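Local coordinates for CpuTA1 (Curtobacterium pusillum, PDB 5K3W), which belongs to the class IV aminotransferase family, whose members share a characteristic two-domain fold, and binds pyridoxal-5'-phosphate, at residues A[211-222]-A[259-270]. Residues are numbered along the deposited sequence; the frame is centred on the assembly and turned at random.
With PLP (pyridoxal-5'-phosphate), chain C.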
loop_
_atom_site.group_PDB
_atom_site.type_symbol
_atom_site.label_atom_id
_atom_site.label_comp_id
_atom_site.label_asym_id
_atom_site.label_seq_id
_atom_site.Cartn_x
_atom_site.Cartn_y
_atom_site.Cartn_z
ATOM N N SER A 211 7.720 -13.309 -2.395
ATOM C CA SER A 211 8.058 -14.678 -2.756
ATOM C C SER A 211 7.370 -15.636 -1.801
ATOM O O SER A 211 6.839 -15.239 -0.765
ATOM C CB SER A 211 9.566 -14.901 -2.697
ATOM O OG SER A 211 9.984 -14.750 -1.352
ATOM N N ASN A 212 7.406 -16.910 -2.155
ATOM C CA ASN A 212 6.956 -17.972 -1.276
ATOM C C ASN A 212 8.139 -18.810 -0.822
ATOM O O ASN A 212 9.198 -18.823 -1.454
ATOM C CB ASN A 212 5.913 -18.853 -1.961
ATOM C CG ASN A 212 4.643 -18.099 -2.250
ATOM O OD1 ASN A 212 4.436 -17.616 -3.358
ATOM N ND2 ASN A 212 3.789 -17.968 -1.237
ATOM N N VAL A 213 7.927 -19.515 0.290
ATOM C CA VAL A 213 8.960 -20.251 1.003
ATOM C C VAL A 213 8.792 -21.736 0.722
ATOM O O VAL A 213 7.696 -22.280 0.891
ATOM C CB VAL A 213 8.874 -19.981 2.514
ATOM C CG1 VAL A 213 10.048 -20.611 3.234
ATOM C CG2 VAL A 213 8.820 -18.508 2.758
ATOM N N ILE A 214 9.882 -22.397 0.334
ATOM C CA ILE A 214 9.914 -23.842 0.115
ATOM C C ILE A 214 10.817 -24.475 1.166
ATOM O O ILE A 214 11.960 -24.040 1.363
ATOM C CB ILE A 214 10.401 -24.200 -1.299
ATOM C CG1 ILE A 214 9.559 -23.484 -2.361
ATOM C CG2 ILE A 214 10.306 -25.706 -1.506
ATOM C CD1 ILE A 214 8.123 -23.879 -2.321
ATOM N N VAL A 215 10.310 -25.505 1.833
ATOM C CA VAL A 215 11.009 -26.154 2.936
ATOM C C VAL A 215 11.247 -27.615 2.582
ATOM O O VAL A 215 10.301 -28.348 2.263
ATOM C CB VAL A 215 10.220 -26.046 4.253
ATOM C CG1 VAL A 215 10.897 -26.866 5.325
ATOM C CG2 VAL A 215 10.100 -24.596 4.689
ATOM N N LEU A 216 12.508 -28.038 2.643
ATOM C CA LEU A 216 12.855 -29.450 2.555
ATOM C C LEU A 216 13.208 -29.969 3.945
ATOM O O LEU A 216 14.109 -29.428 4.603
ATOM C CB LEU A 216 14.015 -29.673 1.594
ATOM C CG LEU A 216 14.605 -31.082 1.708
ATOM C CD1 LEU A 216 13.545 -32.136 1.408
ATOM C CD2 LEU A 216 15.826 -31.241 0.796
ATOM N N ALA A 217 12.493 -31.007 4.393
ATOM C CA ALA A 217 12.807 -31.668 5.662
ATOM C C ALA A 217 12.332 -33.115 5.617
ATOM O O ALA A 217 11.152 -33.380 5.354
ATOM C CB ALA A 217 12.184 -30.937 6.852
ATOM N N ASP A 218 13.254 -34.046 5.882
ATOM C CA ASP A 218 12.936 -35.472 5.966
ATOM C C ASP A 218 12.398 -35.977 4.634
ATOM O O ASP A 218 11.377 -36.661 4.571
ATOM C CB ASP A 218 11.938 -35.759 7.092
ATOM C CG ASP A 218 12.421 -35.268 8.452
ATOM O OD1 ASP A 218 13.625 -35.434 8.764
ATOM O OD2 ASP A 218 11.589 -34.712 9.209
ATOM N N GLY A 219 13.090 -35.622 3.559
ATOM C CA GLY A 219 12.674 -36.051 2.244
ATOM C C GLY A 219 11.342 -35.497 1.777
ATOM O O GLY A 219 10.879 -35.866 0.695
ATOM N N VAL A 220 10.713 -34.613 2.550
ATOM C CA VAL A 220 9.430 -34.024 2.179
ATOM C C VAL A 220 9.621 -32.549 1.845
ATOM O O VAL A 220 10.360 -31.828 2.529
ATOM C CB VAL A 220 8.381 -34.198 3.289
ATOM C CG1 VAL A 220 7.071 -33.592 2.859
ATOM C CG2 VAL A 220 8.199 -35.659 3.601
ATOM N N VAL A 221 8.964 -32.105 0.777
ATOM C CA VAL A 221 9.027 -30.720 0.332
ATOM C C VAL A 221 7.707 -30.075 0.702
ATOM O O VAL A 221 6.648 -30.525 0.250
ATOM C CB VAL A 221 9.311 -30.620 -1.172
ATOM C CG1 VAL A 221 9.154 -29.193 -1.668
ATOM C CG2 VAL A 221 10.715 -31.143 -1.472
ATOM N N ARG A 222 7.770 -29.041 1.547
ATOM C CA ARG A 222 6.601 -28.381 2.118
ATOM C C ARG A 222 6.616 -26.890 1.809
ATOM O O ARG A 222 7.659 -26.303 1.503
ATOM C CB ARG A 222 6.542 -28.551 3.640
ATOM C CG ARG A 222 6.754 -29.943 4.155
ATOM C CD ARG A 222 6.714 -29.902 5.663
ATOM N NE ARG A 222 6.100 -31.092 6.233
ATOM C CZ ARG A 222 6.782 -32.078 6.800
ATOM N NH1 ARG A 222 8.109 -32.017 6.877
ATOM N NH2 ARG A 222 6.132 -33.124 7.293
ATOM N N GLU A 259 9.789 -25.137 13.224
ATOM C CA GLU A 259 10.036 -26.118 12.174
ATOM C C GLU A 259 10.910 -25.535 11.068
ATOM O O GLU A 259 11.778 -26.221 10.519
ATOM C CB GLU A 259 8.710 -26.625 11.604
ATOM C CG GLU A 259 8.893 -27.638 10.483
ATOM C CD GLU A 259 7.580 -28.211 9.964
ATOM O OE1 GLU A 259 7.546 -28.644 8.789
ATOM O OE2 GLU A 259 6.586 -28.231 10.722
ATOM N N LEU A 260 10.708 -24.260 10.745
ATOM C CA LEU A 260 11.496 -23.611 9.698
ATOM C C LEU A 260 12.998 -23.651 9.997
ATOM O O LEU A 260 13.816 -23.843 9.088
ATOM C CB LEU A 260 11.003 -22.177 9.548
ATOM C CG LEU A 260 11.361 -21.281 8.382
ATOM C CD1 LEU A 260 10.624 -21.743 7.150
ATOM C CD2 LEU A 260 10.977 -19.846 8.765
ATOM N N ARG A 261 13.380 -23.455 11.267
ATOM C CA ARG A 261 14.788 -23.509 11.655
ATOM C C ARG A 261 15.381 -24.893 11.459
ATOM O O ARG A 261 16.568 -25.014 11.141
ATOM C CB ARG A 261 14.958 -23.117 13.122
ATOM C CG ARG A 261 14.131 -21.951 13.554
ATOM C CD ARG A 261 14.901 -20.662 13.406
ATOM N NE ARG A 261 14.079 -19.503 13.737
ATOM C CZ ARG A 261 14.428 -18.248 13.475
ATOM N NH1 ARG A 261 15.583 -17.996 12.872
ATOM N NH2 ARG A 261 13.618 -17.248 13.806
ATOM N N ASP A 262 14.594 -25.941 11.693
ATOM C CA ASP A 262 15.073 -27.314 11.631
ATOM C C ASP A 262 15.058 -27.888 10.225
ATOM O O ASP A 262 15.310 -29.084 10.062
ATOM C CB ASP A 262 14.239 -28.212 12.547
ATOM C CG ASP A 262 14.231 -27.730 13.990
ATOM O OD1 ASP A 262 15.260 -27.186 14.456
ATOM O OD2 ASP A 262 13.189 -27.902 14.658
ATOM N N ALA A 263 14.769 -27.075 9.216
ATOM C CA ALA A 263 14.681 -27.580 7.855
ATOM C C ALA A 263 16.061 -27.947 7.319
ATOM O O ALA A 263 17.084 -27.404 7.744
ATOM C CB ALA A 263 14.029 -26.541 6.948
ATOM N N GLU A 264 16.086 -28.883 6.371
ATOM C CA GLU A 264 17.362 -29.266 5.777
ATOM C C GLU A 264 17.802 -28.279 4.709
ATOM O O GLU A 264 18.998 -28.008 4.572
ATOM C CB GLU A 264 17.273 -30.672 5.190
ATOM C CG GLU A 264 17.491 -31.754 6.219
ATOM C CD GLU A 264 16.621 -32.960 5.980
ATOM O OE1 GLU A 264 16.434 -33.341 4.799
ATOM O OE2 GLU A 264 16.111 -33.517 6.980
ATOM N N ALA A 265 16.861 -27.750 3.930
ATOM C CA ALA A 265 17.170 -26.715 2.952
ATOM C C ALA A 265 15.948 -25.827 2.798
ATOM O O ALA A 265 14.826 -26.234 3.108
ATOM C CB ALA A 265 17.589 -27.302 1.597
ATOM N N LEU A 266 16.184 -24.599 2.325
ATOM C CA LEU A 266 15.133 -23.609 2.127
ATOM C C LEU A 266 15.347 -22.878 0.812
ATOM O O LEU A 266 16.485 -22.606 0.415
ATOM C CB LEU A 266 15.104 -22.572 3.252
ATOM C CG LEU A 266 14.925 -23.082 4.671
ATOM C CD1 LEU A 266 15.166 -21.941 5.630
ATOM C CD2 LEU A 266 13.525 -23.635 4.854
ATOM N N TRP A 267 14.233 -22.525 0.161
ATOM C CA TRP A 267 14.236 -21.639 -0.997
ATOM C C TRP A 267 13.154 -20.579 -0.847
ATOM O O TRP A 267 12.090 -20.829 -0.274
ATOM C CB TRP A 267 13.984 -22.387 -2.327
ATOM C CG TRP A 267 14.960 -23.466 -2.652
ATOM C CD1 TRP A 267 16.026 -23.380 -3.501
ATOM C CD2 TRP A 267 14.949 -24.808 -2.153
ATOM N NE1 TRP A 267 16.675 -24.587 -3.564
ATOM C CE2 TRP A 267 16.032 -25.482 -2.747
ATOM C CE3 TRP A 267 14.116 -25.510 -1.272
ATOM C CZ2 TRP A 267 16.321 -26.824 -2.474
ATOM C CZ3 TRP A 267 14.392 -26.839 -1.011
ATOM C CH2 TRP A 267 15.490 -27.482 -1.605
ATOM N N LEU A 268 13.439 -19.393 -1.378
ATOM C CA LEU A 268 12.421 -18.411 -1.734
ATOM C C LEU A 268 12.183 -18.495 -3.237
ATOM O O LEU A 268 13.139 -18.470 -4.020
ATOM C CB LEU A 268 12.861 -16.996 -1.363
ATOM C CG LEU A 268 12.975 -16.677 0.119
ATOM C CD1 LEU A 268 13.103 -15.182 0.308
ATOM C CD2 LEU A 268 11.779 -17.233 0.873
ATOM N N VAL A 269 10.923 -18.583 -3.646
ATOM C CA VAL A 269 10.594 -18.718 -5.065
ATOM C C VAL A 269 9.605 -17.629 -5.470
ATOM O O VAL A 269 8.731 -17.240 -4.688
ATOM C CB VAL A 269 10.036 -20.125 -5.382
ATOM C CG1 VAL A 269 11.030 -21.188 -4.956
ATOM C CG2 VAL A 269 8.671 -20.343 -4.702
ATOM N N SER A 270 9.754 -17.131 -6.690
ATOM C CA SER A 270 8.889 -16.090 -7.236
ATOM C C SER A 270 9.130 -16.042 -8.740
ATOM O O SER A 270 10.093 -16.628 -9.245
ATOM C CB SER A 270 9.155 -14.730 -6.575
ATOM O OG SER A 270 10.457 -14.261 -6.855
HETATM N N1 PLP C . 4.361 -13.484 -2.054
HETATM C C2 PLP C . 4.158 -12.193 -2.444
HETATM C C2A PLP C . 3.754 -11.137 -1.433
HETATM C C3 PLP C . 4.309 -11.856 -3.776
HETATM O O3 PLP C . 4.079 -10.521 -4.141
HETATM C C4 PLP C . 4.654 -12.819 -4.694
HETATM C C4A PLP C . 4.863 -12.516 -6.154
HETATM C C5 PLP C . 4.863 -14.107 -4.306
HETATM C C6 PLP C . 4.706 -14.436 -2.970
HETATM C C5A PLP C . 5.272 -15.156 -5.335
HETATM O O4P PLP C . 4.334 -15.286 -6.387
HETATM P P PLP C . 4.804 -15.731 -7.844
HETATM O O1P PLP C . 5.638 -16.990 -7.774
HETATM O O2P PLP C . 5.593 -14.636 -8.521
HETATM O O3P PLP C . 3.592 -16.041 -8.685
#
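Leu216 O is gripped by two successive amides of the facing chain: Glu264 N donates at 2.7 Å, nearly in line with the carbonyl, and Ala265 N follows at 3.3 Å, tilted from the carbonyl plane. Glu264 and Ala265 both face Leu216, which makes a classic beta bulge. The side chain of the bulge residue Glu264 bends at chi2 (143°) and carries OE2 to within 3.1 Å of Asp218 N, which approaches from above the carboxylate plane. This bond ties the type I' turn of 217-220 to the bulge, although Asp218 OD1 also lies close to OE2, where like charges probably weaken the gain.

From the bulge onward, strands 212-217 and 265-270 run antiparallel, with 155° between their N-to-C directions. Ile214 pairs with Trp267 through Ile214 N to Trp267 O at 2.8 Å and the reciprocal bond, and Asn212 pairs with Val269 in the same manner. The two strands are neighbours in the mixed sheet of the PLP-binding class IV aminotransferase fold, flanked by 220-224 and 274-278.

On one face of this sheet, Trp267 turns the edge of its indole to Leu216, whose CB sits near the ring plane, 3.9 Å from CZ3; Thr293 accepts from NE1. The Ile214 and Val269 side chains cross at about a right angle, CG1 against CG1, and helix 234-245 packs against both residues. On the other face, Val215 and Leu266 lie side by side. With CG1 anti to the backbone N (chi1 173°), Val215 sends that methyl to Ala263 CB at 3.5 Å, while CG2 touches Leu266 CD2 and Leu260 CD1. Val213 CG2 meets Leu268 CD2 at 3.7 Å, and Ile197 of strand 195-199 touches both side chains. At the cofactor end, Asn212 OD1 comes within 3.2 Å of PLP C6, while its ND2 donates to Leu231 O.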